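Local coordinates for KaiC-like domain-containing protein (Pyrococcus horikoshii, PDB 2EKD) that is of unknown function but belongs to a family related to the P-loop NTPases and carries a KaiC-like domain, at residues D169-E172 / E173-S177; K189-K193 / D194-G198. One frame throughout, in Å; residues are numbered along the deposited sequence.

Interaction 1 (D169-E172 / E173-S177)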
loop_
_atom_site.group_PDB
_atom_site.type_symbol
_atom_site.label_atom_id
_atom_site.label_comp_id
_atom_site.label_asym_id
_atom_site.label_seq_id
_atom_site.Cartn_x
_atom_site.Cartn_y
_atom_site.Cartn_z
ATOM N N ASP F 169 -15.222 -7.043 -6.727
ATOM C CA ASP F 169 -16.285 -6.142 -7.160
ATOM C C ASP F 169 -16.937 -6.619 -8.458
ATOM O O ASP F 169 -18.140 -6.473 -8.645
ATOM C CB ASP F 169 -15.737 -4.725 -7.351
ATOM C CG ASP F 169 -15.567 -3.984 -6.037
ATOM O OD1 ASP F 169 -16.599 -3.626 -5.418
ATOM O OD2 ASP F 169 -14.404 -3.765 -5.624
ATOM N N LEU F 170 -16.133 -7.168 -9.362
ATOM C CA LEU F 170 -16.656 -7.670 -10.620
ATOM C C LEU F 170 -17.555 -8.874 -10.348
ATOM O O LEU F 170 -18.614 -9.015 -10.952
ATOM C CB LEU F 170 -15.521 -8.098 -11.552
ATOM C CG LEU F 170 -15.004 -7.166 -12.644
ATOM C CD1 LEU F 170 -14.291 -8.035 -13.676
ATOM C CD2 LEU F 170 -16.141 -6.403 -13.318
ATOM N N LEU F 171 -17.112 -9.736 -9.436
ATOM C CA LEU F 171 -17.852 -10.938 -9.065
ATOM C C LEU F 171 -19.202 -10.591 -8.439
ATOM O O LEU F 171 -20.226 -11.195 -8.775
ATOM C CB LEU F 171 -17.047 -11.766 -8.058
ATOM C CG LEU F 171 -16.800 -13.251 -8.319
ATOM C CD1 LEU F 171 -16.224 -13.867 -7.053
ATOM C CD2 LEU F 171 -18.088 -13.960 -8.719
ATOM N N GLU F 172 -19.195 -9.636 -7.510
ATOM C CA GLU F 172 -20.424 -9.228 -6.841
ATOM C C GLU F 172 -21.384 -8.599 -7.844
ATOM O O GLU F 172 -22.601 -8.649 -7.665
ATOM C CB GLU F 172 -20.121 -8.240 -5.706
ATOM C CG GLU F 172 -19.176 -8.799 -4.634
ATOM C CD GLU F 172 -19.138 -7.953 -3.367
ATOM O OE1 GLU F 172 -19.109 -6.708 -3.466
ATOM O OE2 GLU F 172 -19.122 -8.534 -2.263
ATOM N N GLU F 173 -20.831 -8.031 -8.910
ATOM C CA GLU F 173 -21.639 -7.396 -9.943
ATOM C C GLU F 173 -22.430 -8.392 -10.802
ATOM O O GLU F 173 -23.616 -8.192 -11.057
ATOM C CB GLU F 173 -20.747 -6.549 -10.863
ATOM C CG GLU F 173 -21.529 -5.727 -11.884
ATOM C CD GLU F 173 -20.641 -4.971 -12.872
ATOM O OE1 GLU F 173 -19.589 -4.420 -12.466
ATOM O OE2 GLU F 173 -21.013 -4.908 -14.064
ATOM N N VAL F 174 -21.773 -9.463 -11.245
ATOM C CA VAL F 174 -22.416 -10.442 -12.112
ATOM C C VAL F 174 -23.423 -11.381 -11.470
ATOM O O VAL F 174 -24.263 -11.951 -12.171
ATOM C CB VAL F 174 -21.369 -11.292 -12.863
ATOM C CG1 VAL F 174 -20.437 -10.379 -13.656
ATOM C CG2 VAL F 174 -20.587 -12.147 -11.882
ATOM N N VAL F 175 -23.356 -11.558 -10.153
ATOM C CA VAL F 175 -24.305 -12.444 -9.497
ATOM C C VAL F 175 -25.634 -11.732 -9.241
ATOM O O VAL F 175 -25.695 -10.499 -9.268
ATOM C CB VAL F 175 -23.733 -13.005 -8.165
ATOM C CG1 VAL F 175 -22.426 -13.752 -8.445
ATOM C CG2 VAL F 175 -23.517 -11.878 -7.153
ATOM N N THR F 176 -26.693 -12.504 -9.000
ATOM C CA THR F 176 -28.021 -11.942 -8.748
ATOM C C THR F 176 -28.310 -11.677 -7.268
ATOM O O THR F 176 -29.138 -10.830 -6.937
ATOM C CB THR F 176 -29.139 -12.854 -9.316
ATOM O OG1 THR F 176 -28.956 -14.194 -8.840
ATOM C CG2 THR F 176 -29.110 -12.849 -10.836
ATOM N N SER F 177 -27.646 -12.411 -6.381
ATOM C CA SER F 177 -27.834 -12.217 -4.945
ATOM C C SER F 177 -26.515 -12.427 -4.219
ATOM O O SER F 177 -25.672 -13.225 -4.647
ATOM C CB SER F 177 -28.874 -13.190 -4.372
ATOM O OG SER F 177 -30.202 -12.717 -4.544
#
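V174 sits over the carbonyls of the preceding helical turn. Its N donates to L170 O at 3.2 Å in a fairly straight bond (153°), while V174 CG2 comes to 3.3 Å from L171 O. CG1 leans toward L170 O, and CG2 lies between L171 O and, somewhat farther off, L170 O. V175 repeats the pattern as the backbone leaves the helix: CG1 is 3.4 Å from L171 O, CG2 the same distance from E172 O, and the bond from V175 N to L171 O is long and weak. L170 O is gripped twice, because E173 N makes a weak bond to it as well as to D169 O.

This close fit of methyls against carbonyls gives way to looser contacts further out. L171 CD2 stays 4.4 Å from V174 CG2, and the E173 carboxylate brushes L170 CD2 through OE1 at 4.1 Å. With CG opposite the backbone N (chi1 -174°) and the rest of the chain extended, E173 carries its carboxylate outward to N156 and Y22 of the second subunit, as D169 turns to K162 of that subunit. On the strand side, E172 pairs with K189, whose charge probably offsets the proximity of the E172 and E21 carboxylates.

V175 rests on T17 and L19, and V174 on helix 130-141. The arrangement is a helix C-terminus whose final turn, closed by one sound and several weak backbone bonds, delivers the chain into strand 177-182, closing a beta-alpha-beta crossover from strand 149-156 of the kind found in P-loop NTPase folds.

Interaction 2 (K189-K193 / D194-G198)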
loop_
_atom_site.group_PDB
_atom_site.type_symbol
_atom_site.label_atom_id
_atom_site.label_comp_id
_atom_site.label_asym_id
_atom_site.label_seq_id
_atom_site.Cartn_x
_atom_site.Cartn_y
_atom_site.Cartn_z
ATOM N N LYS F 189 -26.740 -8.823 1.332
ATOM C CA LYS F 189 -26.188 -7.602 0.754
ATOM C C LYS F 189 -26.856 -7.200 -0.555
ATOM O O LYS F 189 -26.907 -6.021 -0.892
ATOM C CB LYS F 189 -24.682 -7.761 0.500
ATOM C CG LYS F 189 -23.818 -7.744 1.744
ATOM C CD LYS F 189 -22.377 -8.160 1.430
ATOM C CE LYS F 189 -21.733 -7.256 0.390
ATOM N NZ LYS F 189 -20.318 -7.634 0.102
ATOM N N LYS F 190 -27.334 -8.184 -1.308
ATOM C CA LYS F 190 -27.981 -7.902 -2.585
ATOM C C LYS F 190 -29.031 -8.956 -2.872
ATOM O O LYS F 190 -28.896 -10.115 -2.463
ATOM C CB LYS F 190 -26.952 -7.865 -3.733
ATOM C CG LYS F 190 -27.549 -7.370 -5.050
ATOM C CD LYS F 190 -26.514 -7.077 -6.145
ATOM C CE LYS F 190 -25.977 -8.340 -6.794
ATOM N NZ LYS F 190 -25.256 -8.042 -8.073
ATOM N N SER F 191 -30.086 -8.556 -3.569
ATOM C CA SER F 191 -31.142 -9.507 -3.890
ATOM C C SER F 191 -32.040 -9.004 -5.025
ATOM O O SER F 191 -32.147 -7.817 -5.300
ATOM C CB SER F 191 -31.979 -9.738 -2.632
ATOM O OG SER F 191 -33.056 -10.625 -2.937
ATOM N N ILE F 192 -32.666 -9.968 -5.728
ATOM C CA ILE F 192 -33.648 -9.603 -6.743
ATOM C C ILE F 192 -34.934 -9.094 -6.088
ATOM O O ILE F 192 -35.686 -8.292 -6.633
ATOM C CB ILE F 192 -33.963 -10.854 -7.561
ATOM C CG1 ILE F 192 -32.810 -11.186 -8.510
ATOM C CG2 ILE F 192 -35.220 -10.609 -8.418
ATOM C CD1 ILE F 192 -33.034 -12.512 -9.240
ATOM N N LYS F 193 -35.191 -9.636 -4.882
ATOM C CA LYS F 193 -36.384 -9.259 -4.136
ATOM C C LYS F 193 -36.081 -8.130 -3.148
ATOM O O LYS F 193 -35.594 -8.349 -2.046
ATOM C CB LYS F 193 -36.881 -10.504 -3.391
ATOM C CG LYS F 193 -37.035 -11.694 -4.340
ATOM C CD LYS F 193 -37.495 -12.975 -3.640
ATOM C CE LYS F 193 -37.548 -14.166 -4.602
ATOM N NZ LYS F 193 -38.084 -15.344 -3.920
ATOM N N ASP F 194 -36.387 -6.909 -3.569
ATOM C CA ASP F 194 -36.172 -5.704 -2.771
ATOM C C ASP F 194 -36.655 -5.815 -1.320
ATOM O O ASP F 194 -36.104 -5.181 -0.421
ATOM C CB ASP F 194 -36.873 -4.529 -3.453
ATOM C CG ASP F 194 -36.531 -4.432 -4.927
ATOM O OD1 ASP F 194 -35.413 -3.980 -5.252
ATOM O OD2 ASP F 194 -37.377 -4.823 -5.762
ATOM N N GLU F 195 -37.686 -6.624 -1.109
ATOM C CA GLU F 195 -38.274 -6.835 0.211
ATOM C C GLU F 195 -37.291 -7.421 1.230
ATOM O O GLU F 195 -37.376 -7.119 2.422
ATOM C CB GLU F 195 -39.496 -7.758 0.076
ATOM C CG GLU F 195 -40.214 -8.094 1.374
ATOM C CD GLU F 195 -41.403 -9.026 1.156
ATOM O OE1 GLU F 195 -42.345 -8.636 0.426
ATOM O OE2 GLU F 195 -41.396 -10.147 1.716
ATOM N N ILE F 196 -36.359 -8.251 0.762
ATOM C CA ILE F 196 -35.384 -8.884 1.646
ATOM C C ILE F 196 -33.999 -8.237 1.657
ATOM O O ILE F 196 -33.201 -8.492 2.558
ATOM C CB ILE F 196 -35.202 -10.379 1.295
ATOM C CG1 ILE F 196 -34.618 -10.516 -0.111
ATOM C CG2 ILE F 196 -36.541 -11.102 1.373
ATOM C CD1 ILE F 196 -34.351 -11.946 -0.520
ATOM N N ALA F 197 -33.712 -7.403 0.664
ATOM C CA ALA F 197 -32.406 -6.750 0.579
ATOM C C ALA F 197 -32.055 -5.973 1.839
ATOM O O ALA F 197 -32.869 -5.203 2.352
ATOM C CB ALA F 197 -32.365 -5.824 -0.620
ATOM N N GLY F 198 -30.838 -6.181 2.332
ATOM C CA GLY F 198 -30.385 -5.489 3.524
ATOM C C GLY F 198 -30.790 -6.170 4.817
ATOM O O GLY F 198 -30.329 -5.796 5.895
#
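S191 lies across the CG1-CD1 branch of I196, with S191 CB 3.7 Å from I196 CG1 and also close to CD1. The serine OG is tighter still, 3.2 Å from I196 CG1, and comes so near CD1 that the exact placing of that methyl is doubtful. I196 reaches this spot because its CG1 occupies the slot between the backbone N and the carbonyl carbon (chi1 64°), which turns the branch in toward S191 and the K193 carbonyl, I196 CG1 lying 3.1 Å from K193 O. The same serine oxygen, S191 OG, accepts K193 N at 3.1 Å, an ST turn that bends the chain just after strand 185-190 ends in a classic beta bulge, K189 and K190 both facing I178. Exchanging S191 for an alanine would probably leave K193 N without its acceptor and the bend less firmly set. A beta turn follows, with D194 and E195 at helical backbone angles: I196 N donates to K193 O at 2.9 Å. A197 N adds a weak bond to K193 O at 3.4 Å, and A197 CB stands 4.4 Å from S191 CB. D194 OD1 faces R27 of the second subunit in a long, weak ion pair. G198, with a positive phi, pairs its backbone with I188 and brings the loop back toward strand 200-201.

In the fold
Interaction 1 precedes interaction 2 along the chain, and their centres lie about 14 Å apart on the same side of the chain's centre. Between them runs the hairpin of strands 177-182 and 185-190: interaction 1 feeds the chain from helix 165-174 into the first strand, interaction 2 carries it from the second toward 200-201 at the edge of the sheet. They meet through K190, whose NZ lies 2.8 Å from both E172 O and V175 O, probably hydrogen-bonded to each, so a lysine from the bulged strand end reaches two carbonyls at the end of the helix. Both regions also touch the second subunit, so both lie at a subunit interface.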